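Local coordinates for protein phycocyanobilin lyase subunit alpha (Nostoc sp. PCC 7120, PDB 5N3U) that probably attaches the chromophore to the phycocyanin alpha chain, associating with its partner subunit CpcF to form a lyase, at residues 36-41 and 53-58; 57-62 and 75-80. All blocks are in the same frame, centred on the assembly; numbering follows the deposited sequence.

Contact 1 (36-41 and 53-58)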
ATOM      1  N   TYR A  36      -4.111   4.633  18.979  1.00 20.93           N
ATOM      2  CA  TYR A  36      -4.452   4.655  17.592  1.00 20.41           C
ATOM      3  C   TYR A  36      -4.805   6.063  17.185  1.00 21.57           C
ATOM      4  O   TYR A  36      -4.352   6.589  16.166  1.00 17.90           O
ATOM      5  CB  TYR A  36      -5.595   3.659  17.327  1.00 22.23           C
ATOM      6  CG  TYR A  36      -5.918   3.633  15.863  1.00 22.91           C
ATOM      7  CD1 TYR A  36      -6.817   4.507  15.348  1.00 26.56           C
ATOM      8  CD2 TYR A  36      -5.269   2.750  15.007  1.00 25.24           C
ATOM      9  CE1 TYR A  36      -7.109   4.546  14.038  1.00 28.25           C
ATOM     10  CE2 TYR A  36      -5.544   2.747  13.653  1.00 29.06           C
ATOM     11  CZ  TYR A  36      -6.487   3.650  13.193  1.00 33.50           C
ATOM     12  OH  TYR A  36      -6.782   3.708  11.917  1.00 31.01           O
ATOM     13  N   ALA A  37      -5.561   6.737  18.026  1.00 22.43           N
ATOM     14  CA  ALA A  37      -5.989   8.085  17.679  1.00 21.69           C
ATOM     15  C   ALA A  37      -4.858   9.073  17.560  1.00 17.58           C
ATOM     16  O   ALA A  37      -4.848   9.888  16.690  1.00 20.99           O
ATOM     17  CB  ALA A  37      -7.005   8.572  18.719  1.00 26.22           C
ATOM     18  N   ALA A  38      -3.916   9.047  18.460  1.00 17.96           N
ATOM     19  CA  ALA A  38      -2.699   9.817  18.326  1.00 18.90           C
ATOM     20  C   ALA A  38      -1.926   9.520  17.059  1.00 20.67           C
ATOM     21  O   ALA A  38      -1.543  10.481  16.375  1.00 20.76           O
ATOM     22  CB  ALA A  38      -1.784   9.587  19.503  1.00 20.89           C
ATOM     23  N   TRP A  39      -1.743   8.234  16.673  1.00 18.33           N
ATOM     24  CA  TRP A  39      -1.170   7.948  15.354  1.00 19.29           C
ATOM     25  C   TRP A  39      -1.996   8.538  14.220  1.00 19.16           C
ATOM     26  O   TRP A  39      -1.481   9.157  13.306  1.00 19.88           O
ATOM     27  CB  TRP A  39      -1.035   6.372  15.195  1.00 19.57           C
ATOM     28  CG  TRP A  39      -0.668   5.984  13.837  1.00 22.85           C
ATOM     29  CD1 TRP A  39       0.576   5.856  13.341  1.00 25.44           C
ATOM     30  CD2 TRP A  39      -1.542   5.648  12.795  1.00 24.69           C
ATOM     31  NE1 TRP A  39       0.529   5.580  12.041  1.00 24.99           N
ATOM     32  CE2 TRP A  39      -0.745   5.424  11.654  1.00 23.47           C
ATOM     33  CE3 TRP A  39      -2.918   5.578  12.691  1.00 25.07           C
ATOM     34  CZ2 TRP A  39      -1.270   5.063  10.422  1.00 26.96           C
ATOM     35  CZ3 TRP A  39      -3.469   5.223  11.442  1.00 29.12           C
ATOM     36  CH2 TRP A  39      -2.634   4.994  10.320  1.00 23.69           C
ATOM     37  N   TRP A  40      -3.336   8.386  14.290  1.00 19.47           N
ATOM     38  CA  TRP A  40      -4.195   8.868  13.237  1.00 20.76           C
ATOM     39  C   TRP A  40      -4.080  10.369  13.028  1.00 20.03           C
ATOM     40  O   TRP A  40      -4.058  10.872  11.884  1.00 21.81           O
ATOM     41  CB  TRP A  40      -5.619   8.468  13.525  1.00 21.09           C
ATOM     42  CG  TRP A  40      -6.605   8.654  12.440  1.00 26.60           C
ATOM     43  CD1 TRP A  40      -7.073   7.730  11.557  1.00 28.66           C
ATOM     44  CD2 TRP A  40      -7.381   9.838  12.211  1.00 28.88           C
ATOM     45  NE1 TRP A  40      -8.042   8.289  10.725  1.00 27.33           N
ATOM     46  CE2 TRP A  40      -8.225   9.591  11.101  1.00 29.82           C
ATOM     47  CE3 TRP A  40      -7.393  11.097  12.795  1.00 29.32           C
ATOM     48  CZ2 TRP A  40      -9.113  10.556  10.599  1.00 32.14           C
ATOM     49  CZ3 TRP A  40      -8.274  12.083  12.267  1.00 32.26           C
ATOM     50  CH2 TRP A  40      -9.127  11.781  11.188  1.00 30.15           C
ATOM     51  N   LEU A  41      -4.010  11.099  14.115  1.00 21.16           N
ATOM     52  CA  LEU A  41      -3.937  12.579  14.010  1.00 21.05           C
ATOM     53  C   LEU A  41      -2.671  13.026  13.290  1.00 23.80           C
ATOM     54  O   LEU A  41      -2.717  13.928  12.510  1.00 22.71           O
ATOM     55  CB  LEU A  41      -4.005  13.183  15.392  1.00 23.66           C
ATOM     56  CG  LEU A  41      -5.375  13.126  16.096  1.00 22.32           C
ATOM     57  CD1 LEU A  41      -5.261  13.486  17.543  1.00 24.54           C
ATOM     58  CD2 LEU A  41      -6.329  14.033  15.366  1.00 26.32           C
ATOM     59  N   ASP A  53      -3.366  20.817  21.070  1.00 33.59           N
ATOM     60  CA  ASP A  53      -3.473  20.872  22.523  1.00 29.46           C
ATOM     61  C   ASP A  53      -3.684  19.526  23.177  1.00 25.91           C
ATOM     62  O   ASP A  53      -3.077  19.181  24.186  1.00 28.94           O
ATOM     63  CB  ASP A  53      -4.666  21.768  22.927  1.00 37.63           C
ATOM     64  CG  ASP A  53      -4.429  23.285  22.580  1.00 44.22           C
ATOM     65  OD1 ASP A  53      -3.325  23.680  22.118  1.00 43.73           O
ATOM     66  OD2 ASP A  53      -5.381  24.078  22.726  1.00 50.79           O
ATOM     67  N   ALA A  54      -4.566  18.731  22.607  1.00 31.16           N
ATOM     68  CA  ALA A  54      -4.795  17.362  23.109  1.00 28.54           C
ATOM     69  C   ALA A  54      -3.544  16.473  23.059  1.00 25.25           C
ATOM     70  O   ALA A  54      -3.256  15.660  23.989  1.00 25.71           O
ATOM     71  CB  ALA A  54      -5.930  16.727  22.314  1.00 30.27           C
ATOM     72  N   LEU A  55      -2.791  16.620  21.989  1.00 26.75           N
ATOM     73  CA  LEU A  55      -1.541  15.826  21.905  1.00 24.46           C
ATOM     74  C   LEU A  55      -0.502  16.296  22.901  1.00 22.83           C
ATOM     75  O   LEU A  55       0.204  15.472  23.516  1.00 24.45           O
ATOM     76  CB  LEU A  55      -1.016  15.830  20.485  1.00 22.03           C
ATOM     77  CG  LEU A  55      -1.851  15.042  19.512  1.00 23.46           C
ATOM     78  CD1 LEU A  55      -1.550  15.460  18.104  1.00 22.21           C
ATOM     79  CD2 LEU A  55      -1.684  13.529  19.701  1.00 25.00           C
ATOM     80  N   ILE A  56      -0.411  17.610  23.112  1.00 21.24           N
ATOM     81  CA  ILE A  56       0.451  18.135  24.129  1.00 20.94           C
ATOM     82  C   ILE A  56       0.116  17.589  25.463  1.00 23.69           C
ATOM     83  O   ILE A  56       1.012  17.185  26.194  1.00 24.61           O
ATOM     84  CB  ILE A  56       0.455  19.677  24.114  1.00 22.85           C
ATOM     85  CG1 ILE A  56       1.115  20.130  22.824  1.00 24.39           C
ATOM     86  CG2 ILE A  56       1.128  20.245  25.418  1.00 22.59           C
ATOM     87  CD1 ILE A  56       0.987  21.596  22.436  1.00 28.08           C
ATOM     88  N   ALA A  57      -1.171  17.533  25.808  1.00 25.26           N
ATOM     89  CA  ALA A  57      -1.555  16.971  27.087  1.00 26.49           C
ATOM     90  C   ALA A  57      -1.134  15.489  27.215  1.00 25.99           C
ATOM     91  O   ALA A  57      -0.678  15.022  28.239  1.00 26.15           O
ATOM     92  CB  ALA A  57      -3.053  17.125  27.258  1.00 27.29           C
ATOM     93  N   ALA A  58      -1.238  14.758  26.115  1.00 25.28           N
ATOM     94  CA  ALA A  58      -0.871  13.332  26.107  1.00 22.94           C
ATOM     95  C   ALA A  58       0.615  13.114  26.265  1.00 23.11           C
ATOM     96  O   ALA A  58       1.033  12.022  26.659  1.00 25.94           O
ATOM     97  CB  ALA A  58      -1.377  12.764  24.815  1.00 25.91           C
TER
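The 2.8 Å hydrogen bond from Trp40 N to Tyr36 O closes the helical turn that presents Ala38 to Leu55 of the next helix. Helices 31-43 and 49-58 run roughly antiparallel here, forming a helical hairpin in a region that matches the HEAT-like repeat of PBS lyases. The contact between them is small, buried and wholly apolar, and Leu55 carries one side of it. With its CG beside the backbone N (chi1 -70°) and CD1 extending the chain, Leu55 brings the CD2 branch to the opposing helix. That methyl lies 3.9 Å from Ala38 CB, where a residue as short as alanine lets the leucine approach the helix closely enough for CD2 to reach Ala38 CA as well. Leu41, one turn on from Ala38 and on the same face, adds a second branched side chain, so Leu55 meets a short methyl and a longer branched chain. Further apolar cover for Leu55 comes from Leu81 and Leu84, and for Leu41 from Ala22 and Leu26. The aromatic residues point elsewhere: Tyr36 packs on Ala103 of the CpcF chain and Trp39 on Thr104 of that same chain, and the Trp39 CE3 atom stands 4.0 Å above the plane of the Tyr36 ring, toward its rim. Across the hairpin, Leu41 and Leu55 meet obliquely, CD1 of Leu41 lying 4.2 Å from CD2 of Leu55.

Contact 2 (57-62 and 75-80)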
ATOM      1  N   ALA A  57      -1.171  17.533  25.808  1.00 25.26           N
ATOM      2  CA  ALA A  57      -1.555  16.971  27.087  1.00 26.49           C
ATOM      3  C   ALA A  57      -1.134  15.489  27.215  1.00 25.99           C
ATOM      4  O   ALA A  57      -0.678  15.022  28.239  1.00 26.15           O
ATOM      5  CB  ALA A  57      -3.053  17.125  27.258  1.00 27.29           C
ATOM      6  N   ALA A  58      -1.238  14.758  26.115  1.00 25.28           N
ATOM      7  CA  ALA A  58      -0.871  13.332  26.107  1.00 22.94           C
ATOM      8  C   ALA A  58       0.615  13.114  26.265  1.00 23.11           C
ATOM      9  O   ALA A  58       1.033  12.022  26.659  1.00 25.94           O
ATOM     10  CB  ALA A  58      -1.377  12.764  24.815  1.00 25.91           C
ATOM     11  N   LEU A  59       1.433  14.166  26.073  1.00 22.86           N
ATOM     12  CA  LEU A  59       2.843  14.079  26.477  1.00 26.38           C
ATOM     13  C   LEU A  59       3.071  13.848  27.992  1.00 26.20           C
ATOM     14  O   LEU A  59       4.115  13.383  28.393  1.00 26.05           O
ATOM     15  CB  LEU A  59       3.643  15.254  26.005  1.00 23.88           C
ATOM     16  CG  LEU A  59       3.719  15.597  24.545  1.00 23.85           C
ATOM     17  CD1 LEU A  59       4.534  16.830  24.306  1.00 22.61           C
ATOM     18  CD2 LEU A  59       4.356  14.449  23.793  1.00 23.21           C
ATOM     19  N   GLU A  60       2.061  14.096  28.815  1.00 26.98           N
ATOM     20  CA  GLU A  60       2.144  13.816  30.231  1.00 34.17           C
ATOM     21  C   GLU A  60       1.315  12.590  30.645  1.00 35.69           C
ATOM     22  O   GLU A  60       1.163  12.355  31.834  1.00 31.79           O
ATOM     23  CB  GLU A  60       1.643  15.048  31.003  1.00 38.18           C
ATOM     24  CG  GLU A  60       2.644  16.177  30.798  1.00 48.06           C
ATOM     25  CD  GLU A  60       2.133  17.570  31.196  1.00 60.98           C
ATOM     26  OE1 GLU A  60       2.965  18.494  31.103  1.00 68.84           O
ATOM     27  OE2 GLU A  60       0.946  17.763  31.573  1.00 57.20           O
ATOM     28  N   ASP A  61       0.864  11.766  29.684  1.00 32.73           N
ATOM     29  CA  ASP A  61       0.147  10.543  30.020  1.00 28.90           C
ATOM     30  C   ASP A  61       0.838   9.691  31.035  1.00 29.95           C
ATOM     31  O   ASP A  61       2.053   9.374  30.953  1.00 28.32           O
ATOM     32  CB  ASP A  61      -0.099   9.686  28.772  1.00 29.65           C
ATOM     33  CG  ASP A  61      -0.960   8.465  29.067  1.00 30.36           C
ATOM     34  OD1 ASP A  61      -2.134   8.675  29.549  1.00 31.00           O
ATOM     35  OD2 ASP A  61      -0.477   7.315  28.885  1.00 24.73           O
ATOM     36  N   GLU A  62       0.041   9.223  31.984  1.00 29.17           N
ATOM     37  CA  GLU A  62       0.483   8.177  32.906  1.00 27.63           C
ATOM     38  C   GLU A  62      -0.299   6.853  32.825  1.00 27.69           C
ATOM     39  O   GLU A  62       0.161   5.911  33.427  1.00 35.08           O
ATOM     40  CB  GLU A  62       0.375   8.664  34.375  1.00 34.40           C
ATOM     41  CG  GLU A  62       1.108   9.966  34.601  1.00 36.79           C
ATOM     42  CD  GLU A  62       2.605   9.767  34.795  1.00 41.96           C
ATOM     43  OE1 GLU A  62       3.130   8.619  34.698  1.00 47.86           O
ATOM     44  OE2 GLU A  62       3.290  10.772  35.073  1.00 52.09           O
ATOM     45  N   ARG A  75       4.931   8.347  23.300  1.00 17.74           N
ATOM     46  CA  ARG A  75       5.669   8.153  22.064  1.00 16.68           C
ATOM     47  C   ARG A  75       4.881   8.550  20.836  1.00 16.93           C
ATOM     48  O   ARG A  75       5.330   9.280  20.004  1.00 17.72           O
ATOM     49  CB  ARG A  75       6.087   6.668  21.948  1.00 19.25           C
ATOM     50  CG  ARG A  75       6.959   6.165  23.048  1.00 19.31           C
ATOM     51  CD  ARG A  75       7.043   4.621  22.960  1.00 22.22           C
ATOM     52  NE  ARG A  75       7.883   4.081  24.049  1.00 21.91           N
ATOM     53  CZ  ARG A  75       8.120   2.781  24.222  1.00 23.47           C
ATOM     54  NH1 ARG A  75       7.586   1.918  23.388  1.00 25.40           N
ATOM     55  NH2 ARG A  75       8.898   2.333  25.216  1.00 21.61           N
ATOM     56  N   ASN A  76       3.665   8.081  20.703  1.00 17.89           N
ATOM     57  CA  ASN A  76       2.865   8.378  19.556  1.00 19.81           C
ATOM     58  C   ASN A  76       2.419   9.834  19.471  1.00 20.48           C
ATOM     59  O   ASN A  76       2.386  10.397  18.409  1.00 19.01           O
ATOM     60  CB  ASN A  76       1.585   7.501  19.563  1.00 21.16           C
ATOM     61  CG  ASN A  76       1.799   6.207  18.834  1.00 24.56           C
ATOM     62  OD1 ASN A  76       2.972   5.838  18.496  1.00 25.73           O
ATOM     63  ND2 ASN A  76       0.716   5.529  18.555  1.00 25.60           N
ATOM     64  N   ALA A  77       2.187  10.420  20.616  1.00 17.94           N
ATOM     65  CA  ALA A  77       1.862  11.878  20.684  1.00 19.59           C
ATOM     66  C   ALA A  77       3.022  12.724  20.279  1.00 17.62           C
ATOM     67  O   ALA A  77       2.864  13.690  19.509  1.00 19.41           O
ATOM     68  CB  ALA A  77       1.368  12.262  22.080  1.00 22.86           C
ATOM     69  N   ALA A  78       4.185  12.417  20.811  1.00 18.32           N
ATOM     70  CA  ALA A  78       5.382  13.092  20.391  1.00 20.49           C
ATOM     71  C   ALA A  78       5.637  13.031  18.881  1.00 19.54           C
ATOM     72  O   ALA A  78       5.940  14.025  18.270  1.00 20.73           O
ATOM     73  CB  ALA A  78       6.574  12.587  21.167  1.00 20.41           C
ATOM     74  N   ARG A  79       5.479  11.861  18.300  1.00 19.56           N
ATOM     75  CA  ARG A  79       5.698  11.638  16.855  1.00 21.25           C
ATOM     76  C   ARG A  79       4.668  12.423  16.064  1.00 22.80           C
ATOM     77  O   ARG A  79       4.995  13.136  15.126  1.00 19.85           O
ATOM     78  CB  ARG A  79       5.515  10.176  16.493  1.00 23.62           C
ATOM     79  CG  ARG A  79       6.494   9.191  17.026  1.00 32.26           C
ATOM     80  CD  ARG A  79       6.179   7.662  16.761  1.00 37.49           C
ATOM     81  NE  ARG A  79       7.177   6.826  17.481  1.00 35.33           N
ATOM     82  CZ  ARG A  79       6.949   5.785  18.277  1.00 42.83           C
ATOM     83  NH1 ARG A  79       5.718   5.309  18.502  1.00 41.67           N
ATOM     84  NH2 ARG A  79       7.988   5.146  18.818  1.00 44.56           N
ATOM     85  N   ALA A  80       3.411  12.371  16.488  1.00 20.03           N
ATOM     86  CA  ALA A  80       2.354  13.119  15.825  1.00 21.22           C
ATOM     87  C   ALA A  80       2.615  14.631  15.795  1.00 20.20           C
ATOM     88  O   ALA A  80       2.451  15.277  14.707  1.00 21.52           O
ATOM     89  CB  ALA A  80       1.013  12.838  16.498  1.00 19.77           C
TER
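Apolar packing joins Ala58 and Leu59 to Ala77 and Ala78, where the C-terminal part of helix 49-58 and the turn after it lean on helix 72-83. This is helix-to-helix stacking of an alpha-solenoid of HEAT type, linking a region that matches the PBS lyase HEAT-like repeat to the HEAT repeats that follow. Two methyls meet first: Ala58 CB and Ala77 CB are 3.9 Å apart, and because neither side chain extends further the backbones can come close. Leu59 then reaches over the next residues. Its CD1 branch continues the chain from CA (chi2 178°), while CD2 is the methyl that makes the contact, 4.1 Å from Ala77 CB and 3.9 Å from Ala78 CB. It also lies 3.6 Å from Ala78 N, against backbone that a small residue leaves accessible. Leu81 and Cys96 add to the surroundings of Leu59, and Leu93 and Ala107 to those of Ala78.

The backbone bonds shape the turn. Residues 58-61 form a type I beta turn, with Asp61 N bonded to Ala58 O at 3.0 Å and Leu59 at the second position of the turn.

Polar side chains of helix 72-83 find their partners away from this packing. Asn76 ND2 donates to Tyr35 O, while Arg75 forms salt bridges with Asp101 and with Asp96 of the CpcF chain. Within the helix, Arg79 NH1 donates 2.8 Å to Asn76 OD1, near the guanidinium plane and close to the line of the carbonyl (163°), though bent at the hydrogen (134°). Arg75 CB sits 3.5 Å above the guanidinium plane of Arg79, offset toward its rim.

How the contacts relate
After helix 19-25 the chain runs along helix 31-43, turns through a short connection and returns along helix 49-58; contact 1 closes that hairpin. Contact 2 begins where contact 1 ends, sharing Ala57 and Ala58, and closes the next loop, whose connection into helix 72-83 is longer. The two loops therefore follow one another, neither nested nor crossing, with helix 49-58 serving both. Their centres are about 7 Å apart, and they touch directly: Ala80 CB packs 3.5 Å from Ala38 O, and Ala77 CB 3.7 Å from Leu55 O. Helix 72-83 thus packs against both helices of the hairpin, tying the first HEAT-like region to the next.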